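Local coordinates for protein migration inhibitory factor (Trichinella spiralis, PDB 1HFO) that belongs to the macrophage migration inhibitory factor family, whose small alpha/beta subunits assemble as trimers, at residues A[7-12]-A[87-92]; A[16-21]-A[37-42]; A[28-33]-A[73-78]; A[47-50]-A[55-58]; A[81-86]-A[94-99]. All coordinates share one frame; numbering follows the deposited sequence.

Contact 1: residues A[7-12]-A[87-92]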
# COMPACT_ATOMS: atom_id res chain seq x y z
N THR A 7 9.52 -1.31 5.74
CA THR A 7 10.77 -1.97 6.12
C THR A 7 10.74 -2.49 7.55
O THR A 7 9.98 -2.01 8.39
CB THR A 7 11.95 -0.97 5.96
OG1 THR A 7 13.18 -1.61 6.31
CG2 THR A 7 11.74 0.24 6.85
N ASN A 8 11.61 -3.46 7.83
CA ASN A 8 11.69 -4.02 9.17
C ASN A 8 12.76 -3.35 10.03
O ASN A 8 12.85 -3.62 11.23
CB ASN A 8 11.97 -5.54 9.12
CG ASN A 8 13.02 -5.92 8.09
OD1 ASN A 8 13.86 -5.12 7.70
ND2 ASN A 8 12.98 -7.19 7.65
N ILE A 9 13.55 -2.46 9.44
CA ILE A 9 14.57 -1.78 10.23
C ILE A 9 13.94 -0.84 11.24
O ILE A 9 12.74 -0.59 11.21
CB ILE A 9 15.56 -0.98 9.35
CG1 ILE A 9 14.84 0.18 8.65
CG2 ILE A 9 16.24 -1.88 8.36
CD1 ILE A 9 15.75 0.97 7.77
N LYS A 10 14.76 -0.31 12.13
CA LYS A 10 14.29 0.58 13.18
C LYS A 10 14.18 2.03 12.71
O LYS A 10 14.93 2.46 11.84
CB LYS A 10 15.24 0.50 14.38
CG LYS A 10 15.33 -0.90 15.00
CD LYS A 10 16.48 -0.99 16.00
CE LYS A 10 16.27 -0.07 17.19
NZ LYS A 10 15.02 -0.40 17.93
N ALA A 11 13.24 2.77 13.30
CA ALA A 11 13.03 4.17 12.93
C ALA A 11 14.27 4.97 13.26
O ALA A 11 14.65 5.89 12.53
CB ALA A 11 11.85 4.74 13.69
N THR A 12 14.90 4.62 14.37
CA THR A 12 16.09 5.35 14.77
C THR A 12 17.24 5.09 13.80
O THR A 12 18.30 5.72 13.90
CB THR A 12 16.47 4.97 16.22
OG1 THR A 12 17.42 5.91 16.72
CG2 THR A 12 17.03 3.57 16.27
N LEU A 87 19.78 3.38 4.35
CA LEU A 87 19.19 2.46 5.31
C LEU A 87 20.05 1.23 5.56
O LEU A 87 19.79 0.48 6.51
CB LEU A 87 17.81 2.04 4.83
CG LEU A 87 16.95 3.22 4.35
CD1 LEU A 87 15.58 2.71 3.98
CD2 LEU A 87 16.83 4.28 5.44
N GLY A 88 21.03 1.02 4.70
CA GLY A 88 21.92 -0.12 4.85
C GLY A 88 21.32 -1.46 4.45
O GLY A 88 21.90 -2.51 4.74
N ILE A 89 20.18 -1.43 3.78
CA ILE A 89 19.52 -2.67 3.37
C ILE A 89 20.12 -3.23 2.09
O ILE A 89 20.35 -2.50 1.12
CB ILE A 89 18.00 -2.45 3.13
CG1 ILE A 89 17.33 -1.83 4.36
CG2 ILE A 89 17.32 -3.78 2.82
CD1 ILE A 89 15.84 -1.51 4.14
N PRO A 90 20.41 -4.55 2.06
CA PRO A 90 20.99 -5.19 0.88
C PRO A 90 20.07 -5.05 -0.33
O PRO A 90 18.85 -5.20 -0.21
CB PRO A 90 21.13 -6.65 1.31
CG PRO A 90 21.27 -6.57 2.80
CD PRO A 90 20.29 -5.50 3.18
N LYS A 91 20.65 -4.78 -1.49
CA LYS A 91 19.88 -4.60 -2.71
C LYS A 91 19.07 -5.82 -3.14
O LYS A 91 18.07 -5.68 -3.84
CB LYS A 91 20.80 -4.16 -3.85
CG LYS A 91 21.53 -2.87 -3.56
CD LYS A 91 22.33 -2.43 -4.75
CE LYS A 91 23.04 -1.11 -4.47
NZ LYS A 91 23.89 -0.74 -5.63
N ASN A 92 19.50 -7.02 -2.73
CA ASN A 92 18.74 -8.21 -3.09
C ASN A 92 17.65 -8.52 -2.08
O ASN A 92 17.02 -9.58 -2.14
CB ASN A 92 19.65 -9.45 -3.26
CG ASN A 92 20.50 -9.75 -2.03
OD1 ASN A 92 20.24 -9.29 -0.92
ND2 ASN A 92 21.54 -10.55 -2.24
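I9, L87, I89 and T7 form a buried, largely apolar contact at one end of the subunit, between the end of strand 2-7 with its following loop and the C-terminal end of helix 69-87 with the loop after it. No hydrogen bond joins the two segments. I9 carries most of the contact. Its CG1 branch lies between the backbone N and the carbonyl carbon (chi1 65°), and the extended chain beyond it brings CD1 to within 3.7 Å of L87 CB, the two side chains crossing at about a right angle. The other branch turns to the next residue but one, with I9 CG2 4.1 Å from I89 CG1. I89 in turn sends its CD1 to the hydroxyl of T7, 3.4 Å from T7 OG1. That oxygen is not left to the methyl group alone: it accepts the backbone N-H of I9 in an ST turn, with I9 N to T7 OG1 at 3.3 Å and the bond nearly straight at 175°, and it is also hydrogen-bonded to A56 O. Between L87 and I89, G88 leaves the helix with a positive phi, reversing the chain's course. Around this joint, L87 and T7 both rest on I41 of strand 38-42, T7 and I89 pack on A57 of strand 57-63, and I89 O receives N84 ND2 from helix 69-87.

Contact 2: residues A[16-21]-A[37-42]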
# COMPACT_ATOMS: atom_id res chain seq x y z
N SER A 16 18.29 11.49 9.54
CA SER A 16 17.53 12.74 9.52
C SER A 16 17.36 13.31 8.11
O SER A 16 16.40 14.03 7.85
CB SER A 16 18.21 13.77 10.41
OG SER A 16 19.48 14.10 9.89
N ASP A 17 18.29 13.00 7.20
CA ASP A 17 18.19 13.49 5.82
C ASP A 17 17.62 12.46 4.85
O ASP A 17 17.84 12.55 3.65
CB ASP A 17 19.54 13.94 5.29
CG ASP A 17 20.61 12.87 5.39
OD1 ASP A 17 20.30 11.71 5.74
OD2 ASP A 17 21.78 13.19 5.10
N PHE A 18 16.88 11.49 5.37
CA PHE A 18 16.32 10.49 4.46
C PHE A 18 15.20 11.08 3.58
O PHE A 18 15.20 10.89 2.37
CB PHE A 18 15.75 9.31 5.25
CG PHE A 18 15.12 8.27 4.37
CD1 PHE A 18 15.92 7.44 3.59
CD2 PHE A 18 13.74 8.19 4.26
CE1 PHE A 18 15.36 6.54 2.69
CE2 PHE A 18 13.16 7.27 3.35
CZ PHE A 18 13.97 6.45 2.57
N LEU A 19 14.26 11.79 4.19
CA LEU A 19 13.14 12.35 3.45
C LEU A 19 13.63 13.39 2.45
O LEU A 19 13.19 13.42 1.31
CB LEU A 19 12.11 12.95 4.41
CG LEU A 19 11.47 11.92 5.34
CD1 LEU A 19 10.59 12.60 6.36
CD2 LEU A 19 10.67 10.92 4.49
N SER A 20 14.55 14.25 2.87
CA SER A 20 15.04 15.24 1.92
C SER A 20 15.80 14.61 0.75
O SER A 20 15.53 14.93 -0.41
CB SER A 20 15.95 16.26 2.64
OG SER A 20 17.11 15.65 3.16
N SER A 21 16.74 13.71 1.03
CA SER A 21 17.53 13.10 -0.03
C SER A 21 16.68 12.27 -0.97
O SER A 21 16.95 12.23 -2.17
CB SER A 21 18.66 12.24 0.53
OG SER A 21 18.20 11.18 1.35
N VAL A 37 6.34 16.05 -4.84
CA VAL A 37 6.92 14.77 -4.41
C VAL A 37 6.60 14.41 -2.97
O VAL A 37 6.86 15.19 -2.04
CB VAL A 37 8.45 14.78 -4.57
CG1 VAL A 37 9.04 13.44 -4.05
CG2 VAL A 37 8.82 15.00 -6.00
N ALA A 38 6.02 13.22 -2.78
CA ALA A 38 5.71 12.75 -1.44
C ALA A 38 6.54 11.52 -1.18
O ALA A 38 6.67 10.64 -2.04
CB ALA A 38 4.21 12.43 -1.30
N VAL A 39 7.12 11.47 0.01
CA VAL A 39 7.96 10.35 0.43
C VAL A 39 7.46 9.84 1.76
O VAL A 39 7.23 10.61 2.70
CB VAL A 39 9.42 10.76 0.58
CG1 VAL A 39 10.26 9.54 1.07
CG2 VAL A 39 9.95 11.26 -0.75
N HIS A 40 7.35 8.51 1.87
CA HIS A 40 6.85 7.89 3.08
C HIS A 40 7.67 6.64 3.38
O HIS A 40 7.98 5.89 2.46
CB HIS A 40 5.41 7.45 2.84
CG HIS A 40 4.89 6.49 3.86
ND1 HIS A 40 4.34 5.27 3.52
CD2 HIS A 40 4.78 6.58 5.21
CE1 HIS A 40 3.91 4.66 4.62
NE2 HIS A 40 4.17 5.44 5.65
N ILE A 41 8.01 6.45 4.65
CA ILE A 41 8.72 5.24 5.06
C ILE A 41 8.05 4.74 6.33
O ILE A 41 7.87 5.49 7.29
CB ILE A 41 10.23 5.45 5.30
CG1 ILE A 41 10.88 4.09 5.58
CG2 ILE A 41 10.45 6.41 6.47
CD1 ILE A 41 12.42 4.11 5.49
N ASN A 42 7.65 3.48 6.30
CA ASN A 42 6.99 2.82 7.41
C ASN A 42 8.01 1.82 7.94
O ASN A 42 8.33 0.83 7.27
CB ASN A 42 5.75 2.10 6.88
CG ASN A 42 4.94 1.44 7.97
OD1 ASN A 42 5.10 1.75 9.15
ND2 ASN A 42 4.05 0.54 7.58
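F18 and L19, in the first turn of helix 18-30, pack on V39 and I41 of strand 38-42, each helix residue using a different rotamer to reach the sheet. F18 CG lies opposite the backbone N (chi1 178°), which carries the ring toward the strand. There its CE2 lies 3.9 Å from I41 CD1, and CZ of the same ring is 4.1 Å from that methyl; the approach is oblique. I41 meets it with an extended chain, its CG1 opposite the backbone N. V39 CG1 is farther from the ring, 4.3 Å from F18 CE2, and has L19 as its closer neighbour. The L19 side chain starts off across the line to the strand, but with CG opposite the carbonyl carbon (chi1 -63°) and an extended second torsion its tip swings back, so that L19 CD2 comes 3.7 Å from V39 CG1, the two side chains lying antiparallel alongside one another. Within the helix start, D17 O accepts both S21 N and S21 OG, the hydroxyl at 2.7 Å from D17 O. Another subunit's strand pairs with 38-42, continuing the sheet. Within the chain, the packing is that of a beta-alpha-beta unit, in which helix 18-30 connects the parallel strands 2-7 and 38-42 and packs on the sheet.

Contact 3: residues A[28-33]-A[73-78]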
# COMPACT_ATOMS: atom_id res chain seq x y z
N ASN A 28 14.19 14.57 -9.13
CA ASN A 28 15.19 14.67 -10.17
C ASN A 28 15.07 13.52 -11.19
O ASN A 28 15.12 13.78 -12.39
CB ASN A 28 16.60 14.77 -9.53
CG ASN A 28 16.78 16.04 -8.65
OD1 ASN A 28 16.26 17.12 -8.97
ND2 ASN A 28 17.53 15.92 -7.55
N ILE A 29 14.86 12.27 -10.77
CA ILE A 29 14.75 11.19 -11.76
C ILE A 29 13.47 11.19 -12.59
O ILE A 29 13.48 10.71 -13.73
CB ILE A 29 14.90 9.76 -11.15
CG1 ILE A 29 13.70 9.43 -10.27
CG2 ILE A 29 16.20 9.66 -10.37
CD1 ILE A 29 13.70 8.00 -9.76
N LEU A 30 12.37 11.68 -12.04
CA LEU A 30 11.11 11.73 -12.77
C LEU A 30 10.92 13.10 -13.41
O LEU A 30 9.99 13.31 -14.17
CB LEU A 30 9.93 11.43 -11.85
CG LEU A 30 9.90 10.04 -11.22
CD1 LEU A 30 8.80 9.96 -10.19
CD2 LEU A 30 9.70 8.99 -12.32
N SER A 31 11.82 14.03 -13.11
CA SER A 31 11.73 15.39 -13.65
C SER A 31 10.43 16.09 -13.24
O SER A 31 9.75 16.71 -14.07
CB SER A 31 11.86 15.37 -15.18
OG SER A 31 13.18 15.02 -15.56
N LYS A 32 10.09 15.97 -11.96
CA LYS A 32 8.90 16.61 -11.42
C LYS A 32 9.32 17.61 -10.34
O LYS A 32 10.37 17.46 -9.73
CB LYS A 32 7.95 15.58 -10.79
CG LYS A 32 7.27 14.67 -11.82
CD LYS A 32 6.53 15.50 -12.85
CE LYS A 32 5.82 14.61 -13.86
NZ LYS A 32 4.67 13.91 -13.24
N PRO A 33 8.50 18.63 -10.10
CA PRO A 33 8.86 19.61 -9.07
C PRO A 33 8.81 18.97 -7.70
O PRO A 33 7.94 18.14 -7.42
CB PRO A 33 7.81 20.71 -9.23
CG PRO A 33 7.27 20.51 -10.63
CD PRO A 33 7.24 19.01 -10.77
N ARG A 73 14.65 0.49 -15.46
CA ARG A 73 15.94 -0.09 -15.10
C ARG A 73 16.84 0.98 -14.49
O ARG A 73 17.47 0.75 -13.46
CB ARG A 73 16.59 -0.70 -16.34
CG ARG A 73 17.78 -1.59 -16.06
CD ARG A 73 17.76 -2.80 -16.98
NE ARG A 73 16.75 -3.77 -16.57
CZ ARG A 73 16.33 -4.78 -17.32
NH1 ARG A 73 16.83 -4.96 -18.54
NH2 ARG A 73 15.42 -5.63 -16.86
N ASP A 74 16.91 2.14 -15.13
CA ASP A 74 17.73 3.22 -14.61
C ASP A 74 17.14 3.70 -13.28
O ASP A 74 17.86 3.92 -12.30
CB ASP A 74 17.79 4.39 -15.60
CG ASP A 74 18.73 5.49 -15.15
OD1 ASP A 74 19.54 5.22 -14.23
OD2 ASP A 74 18.67 6.61 -15.71
N HIS A 75 15.82 3.85 -13.24
CA HIS A 75 15.18 4.27 -12.00
C HIS A 75 15.61 3.36 -10.86
O HIS A 75 15.94 3.81 -9.77
CB HIS A 75 13.65 4.19 -12.10
CG HIS A 75 13.04 5.19 -13.03
ND1 HIS A 75 13.66 6.38 -13.35
CD2 HIS A 75 11.85 5.20 -13.66
CE1 HIS A 75 12.87 7.08 -14.14
NE2 HIS A 75 11.76 6.39 -14.35
N SER A 76 15.58 2.05 -11.13
CA SER A 76 15.91 1.04 -10.13
C SER A 76 17.35 1.08 -9.61
O SER A 76 17.59 0.92 -8.40
CB SER A 76 15.64 -0.36 -10.68
OG SER A 76 15.81 -1.33 -9.65
N ALA A 77 18.29 1.25 -10.52
CA ALA A 77 19.69 1.29 -10.15
C ALA A 77 19.89 2.43 -9.14
O ALA A 77 20.45 2.23 -8.07
CB ALA A 77 20.54 1.52 -11.38
N LYS A 78 19.40 3.61 -9.50
CA LYS A 78 19.54 4.79 -8.65
C LYS A 78 18.83 4.69 -7.30
O LYS A 78 19.39 5.04 -6.25
CB LYS A 78 19.03 6.01 -9.41
CG LYS A 78 19.82 6.34 -10.66
CD LYS A 78 19.41 7.67 -11.23
CE LYS A 78 19.57 7.72 -12.74
NZ LYS A 78 20.95 7.37 -13.17
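I29, L30, H75 and K78 join the two helices that lie on the sheet of this alpha/beta subunit, at the point where helix 18-30 ends in a Schellman motif. S31, with its positive phi, is the C-prime residue, and S31 N makes a weak bond to N28 O. The side chain of H75 is the centre of the contact. From CB, which rests on F98 of strand 94-100, a chi1 of -69° sets CG opposite the carbonyl carbon and swings the ring toward helix 18-30, although the bond from CA does not point there. ND1 then lies 3.9 Å from I29 CD1. CE1 comes 3.7 Å from I29 O, near the helix end, and meets L30 CD2 a little farther on. At the tip, NE2 has L30 CD2 at 3.9 Å, the two side chains crossing at about a right angle, while H75 NE2 is hydrogen-bonded to G66 O in the same chain. That hydrogen bond probably helps fix the ring's rotation. One turn along helix 69-87, K78 slides its chain past I29, with K78 CD 3.9 Å from I29 CG2. A bend at its last torsion returns the ammonium to its own helix, where K78 NZ makes a salt bridge of 2.8 Å with D74 OD1.

Contact 4: residues A[47-50]-A[55-58]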
# COMPACT_ATOMS: atom_id res chain seq x y z
N LEU A 47 8.42 -8.00 8.72
CA LEU A 47 8.65 -8.29 7.31
C LEU A 47 9.70 -9.36 7.12
O LEU A 47 10.79 -9.28 7.69
CB LEU A 47 9.10 -7.01 6.59
CG LEU A 47 9.49 -7.18 5.13
CD1 LEU A 47 8.22 -7.40 4.31
CD2 LEU A 47 10.23 -5.95 4.62
N SER A 48 9.38 -10.35 6.30
CA SER A 48 10.31 -11.42 6.01
C SER A 48 10.56 -11.41 4.51
O SER A 48 9.64 -11.20 3.70
CB SER A 48 9.72 -12.77 6.43
OG SER A 48 8.75 -13.21 5.50
N PHE A 49 11.81 -11.60 4.14
CA PHE A 49 12.20 -11.61 2.75
C PHE A 49 13.08 -12.83 2.54
O PHE A 49 14.06 -13.03 3.27
CB PHE A 49 12.94 -10.30 2.43
CG PHE A 49 13.12 -10.06 0.97
CD1 PHE A 49 13.93 -10.88 0.21
CD2 PHE A 49 12.47 -8.99 0.34
CE1 PHE A 49 14.10 -10.66 -1.16
CE2 PHE A 49 12.63 -8.76 -1.01
CZ PHE A 49 13.45 -9.60 -1.77
N GLY A 50 12.72 -13.67 1.57
CA GLY A 50 13.50 -14.86 1.30
C GLY A 50 13.57 -15.76 2.51
O GLY A 50 14.55 -16.49 2.70
N PRO A 55 17.20 -7.22 7.70
CA PRO A 55 16.86 -5.99 6.99
C PRO A 55 16.42 -6.18 5.54
O PRO A 55 17.15 -6.73 4.71
CB PRO A 55 18.14 -5.16 7.11
CG PRO A 55 18.60 -5.51 8.49
CD PRO A 55 18.40 -7.02 8.55
N ALA A 56 15.22 -5.69 5.24
CA ALA A 56 14.62 -5.80 3.92
C ALA A 56 13.55 -4.71 3.82
O ALA A 56 13.21 -4.09 4.82
CB ALA A 56 13.95 -7.16 3.76
N ALA A 57 13.02 -4.55 2.61
CA ALA A 57 11.95 -3.57 2.36
C ALA A 57 11.31 -3.81 1.00
O ALA A 57 11.87 -4.46 0.13
CB ALA A 57 12.52 -2.14 2.42
N PHE A 58 10.10 -3.28 0.82
CA PHE A 58 9.44 -3.37 -0.47
C PHE A 58 8.65 -2.08 -0.51
O PHE A 58 8.22 -1.58 0.54
CB PHE A 58 8.52 -4.60 -0.56
CG PHE A 58 7.28 -4.50 0.28
CD1 PHE A 58 6.11 -3.96 -0.26
CD2 PHE A 58 7.25 -4.97 1.58
CE1 PHE A 58 4.93 -3.91 0.49
CE2 PHE A 58 6.07 -4.92 2.35
CZ PHE A 58 4.92 -4.38 1.79
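L47 and F49 lie across from A56 and F58 without any backbone hydrogen bond between the segments, the closest CA atoms being those of F49 and A56 at 6.4 Å. Side chains fill the gap. L47 divides its two methyls between two neighbours. Its CG is set opposite the backbone N (chi1 175°), and from there CD1 goes to the F58 ring, 3.8 Å from F58 CD2 and equally close to CE2, arriving at the ring edge near the plane of the ring. The second methyl lies over the chain of the other segment: L47 CD2 is 3.5 Å from A56 O and also touches A57 CA. F58 takes the chi1 of 71° that places its CG between N and carbonyl carbon, and this presents the ring edge to L47, the two side chains crossing at a slant. A56 supplies the third meeting, its methyl wedged between the two residues of strand 46-49, with A56 CB 3.6 Å from F49 CB and 4.0 Å from L47 CD2. The A56 backbone N is held separately, by N8 OD1. The F49 ring continues past A56 to the ring of Y95. L47, S48 and F49 pair antiparallel with a strand of another subunit, whose H40 ring also meets F58. The arrangement is that of the MIF trimer, in which strand 46-49 stands apart from the sheet of its own chain and extends that of a neighbour, and these apolar side chains tie it back to the start of strand 57-63.

Contact 5: residues A[81-86]-A[94-99]. Unlike the reference sequence in segment 81-86: T85 (reference Lys).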
# COMPACT_ATOMS: atom_id res chain seq x y z
N ASP A 81 20.57 2.03 -5.02
CA ASP A 81 21.84 2.54 -4.51
C ASP A 81 21.53 3.50 -3.35
O ASP A 81 22.12 3.41 -2.27
CB ASP A 81 22.61 3.27 -5.61
CG ASP A 81 23.73 4.15 -5.07
OD1 ASP A 81 24.60 3.63 -4.33
OD2 ASP A 81 23.73 5.36 -5.39
N HIS A 82 20.57 4.38 -3.58
CA HIS A 82 20.18 5.35 -2.56
C HIS A 82 19.68 4.68 -1.27
O HIS A 82 20.13 5.01 -0.18
CB HIS A 82 19.09 6.27 -3.14
CG HIS A 82 18.56 7.25 -2.15
ND1 HIS A 82 19.30 8.31 -1.68
CD2 HIS A 82 17.38 7.30 -1.49
CE1 HIS A 82 18.61 8.96 -0.76
NE2 HIS A 82 17.44 8.37 -0.63
N LEU A 83 18.76 3.73 -1.39
CA LEU A 83 18.24 3.06 -0.21
C LEU A 83 19.30 2.22 0.54
O LEU A 83 19.33 2.20 1.77
CB LEU A 83 17.04 2.19 -0.63
CG LEU A 83 15.87 3.02 -1.20
CD1 LEU A 83 14.83 2.09 -1.82
CD2 LEU A 83 15.24 3.86 -0.10
N ASN A 84 20.15 1.53 -0.21
CA ASN A 84 21.21 0.73 0.40
C ASN A 84 22.14 1.68 1.19
O ASN A 84 22.53 1.38 2.31
CB ASN A 84 22.00 0.02 -0.71
CG ASN A 84 23.20 -0.73 -0.17
OD1 ASN A 84 24.31 -0.58 -0.69
ND2 ASN A 84 22.99 -1.54 0.86
N THR A 85 22.45 2.83 0.61
CA THR A 85 23.32 3.79 1.27
C THR A 85 22.73 4.43 2.53
O THR A 85 23.42 4.60 3.53
CB THR A 85 23.72 4.91 0.29
OG1 THR A 85 24.46 4.34 -0.80
CG2 THR A 85 24.58 5.97 0.99
N LYS A 86 21.45 4.79 2.49
CA LYS A 86 20.81 5.45 3.62
C LYS A 86 20.25 4.56 4.72
O LYS A 86 20.23 4.95 5.90
CB LYS A 86 19.67 6.36 3.12
CG LYS A 86 20.11 7.46 2.20
CD LYS A 86 21.05 8.46 2.89
CE LYS A 86 21.51 9.51 1.89
NZ LYS A 86 22.46 10.48 2.53
N MET A 94 15.20 -6.07 -1.39
CA MET A 94 14.26 -4.97 -1.61
C MET A 94 13.55 -5.09 -2.95
O MET A 94 14.15 -5.44 -3.97
CB MET A 94 14.97 -3.62 -1.56
CG MET A 94 15.48 -3.23 -0.20
SD MET A 94 16.08 -1.53 -0.22
CE MET A 94 17.56 -1.71 -1.17
N TYR A 95 12.25 -4.77 -2.95
CA TYR A 95 11.48 -4.78 -4.18
C TYR A 95 10.86 -3.40 -4.31
O TYR A 95 10.44 -2.82 -3.32
CB TYR A 95 10.31 -5.76 -4.12
CG TYR A 95 10.65 -7.19 -4.40
CD1 TYR A 95 11.33 -7.56 -5.56
CD2 TYR A 95 10.23 -8.19 -3.53
CE1 TYR A 95 11.57 -8.91 -5.84
CE2 TYR A 95 10.47 -9.54 -3.80
CZ TYR A 95 11.14 -9.89 -4.95
OH TYR A 95 11.37 -11.23 -5.22
N ILE A 96 10.80 -2.90 -5.54
CA ILE A 96 10.15 -1.63 -5.80
C ILE A 96 9.20 -1.81 -6.99
O ILE A 96 9.62 -2.23 -8.07
CB ILE A 96 11.14 -0.49 -6.13
CG1 ILE A 96 12.04 -0.22 -4.92
CG2 ILE A 96 10.35 0.78 -6.54
CD1 ILE A 96 11.31 0.01 -3.61
N HIS A 97 7.93 -1.50 -6.79
CA HIS A 97 6.96 -1.60 -7.86
C HIS A 97 6.82 -0.23 -8.50
O HIS A 97 6.46 0.74 -7.82
CB HIS A 97 5.59 -2.03 -7.34
CG HIS A 97 4.60 -2.30 -8.44
ND1 HIS A 97 3.24 -2.27 -8.25
CD2 HIS A 97 4.79 -2.57 -9.75
CE1 HIS A 97 2.63 -2.52 -9.40
NE2 HIS A 97 3.55 -2.70 -10.33
N PHE A 98 7.10 -0.17 -9.79
CA PHE A 98 7.00 1.07 -10.55
C PHE A 98 5.63 1.17 -11.20
O PHE A 98 5.20 0.28 -11.94
CB PHE A 98 8.12 1.13 -11.61
CG PHE A 98 9.51 1.13 -11.02
CD1 PHE A 98 10.00 2.27 -10.38
CD2 PHE A 98 10.32 -0.00 -11.08
CE1 PHE A 98 11.28 2.29 -9.81
CE2 PHE A 98 11.60 -0.00 -10.51
CZ PHE A 98 12.08 1.14 -9.88
N VAL A 99 4.93 2.26 -10.90
CA VAL A 99 3.58 2.47 -11.42
C VAL A 99 3.41 3.77 -12.18
O VAL A 99 3.63 4.85 -11.64
CB VAL A 99 2.55 2.46 -10.27
CG1 VAL A 99 1.16 2.59 -10.84
CG2 VAL A 99 2.70 1.18 -9.44
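M94 and L83 are brought together by similar first torsions, each setting CG opposite its carbonyl carbon (chi1 -68° in M94, -63° in L83). The methionine then runs extended through chi2 and bends at chi3 (-71°), which folds its methyl group up beside the helix. This is the helix-on-sheet interface of a beta-alpha-beta unit, in which helix 69-87 connects the parallel strands 57-63 and 94-100; the axes of segments 81-86 and 94-99 approach to 10.9 Å. No hydrogen bond spans the gap, and the sulfur and methyl end of M94 do the touching. M94 SD lies 3.9 Å from L83 CB and 4.2 Å from L83 CD1, so it covers the base of the leucine and one of its methyls, the two side chains meeting at a slant. M94 CE sits 4.0 Å from L83 CB and reaches on toward the backbone of N84, with N84 N 4.3 Å from M94 CE. Beyond the methionine, I96 makes a looser meeting, with its CD1 4.5 Å from L83 CD1. L83 and I96 both also rest on F3 and L5 of strand 2-7, and F18 of helix 18-30 packs against L83, which places the leucine deep between helices and sheet. On its other side strand 94-100 pairs through Y95 and I96 with a strand of another subunit. Within the helix, D81 O accepts N and OG1 of T85, which differs from the reference sequence, from opposite faces of its carbonyl plane, with T85 OG1 at 2.9 Å from D81 O.

The five contacts follow one subunit from its helix-covered sheet to its trimer interfaces. Contacts 2 and 5 belong to two beta-alpha-beta units on the same sheet, with centres 12 Å apart, and meet where F18 CE1 packs 3.9 Å from L83 CD2. Contact 1 touches both: L87 CD1 lies 3.8 Å from I41 CD1 of contact 2, and I89 CG2 lies 3.6 Å from M94 CG of contact 5. The centres of contacts 1 and 4 are about 9 Å apart, linked by N8 OD1 and A56 N, and contact 4 joins contact 5 through A57 O and Y95 N. Contact 3 stands opposite contacts 1 and 4 across the chain's centre; its centre is 11 Å from that of contact 5, with S76 N 3.8 Å from F98 CZ.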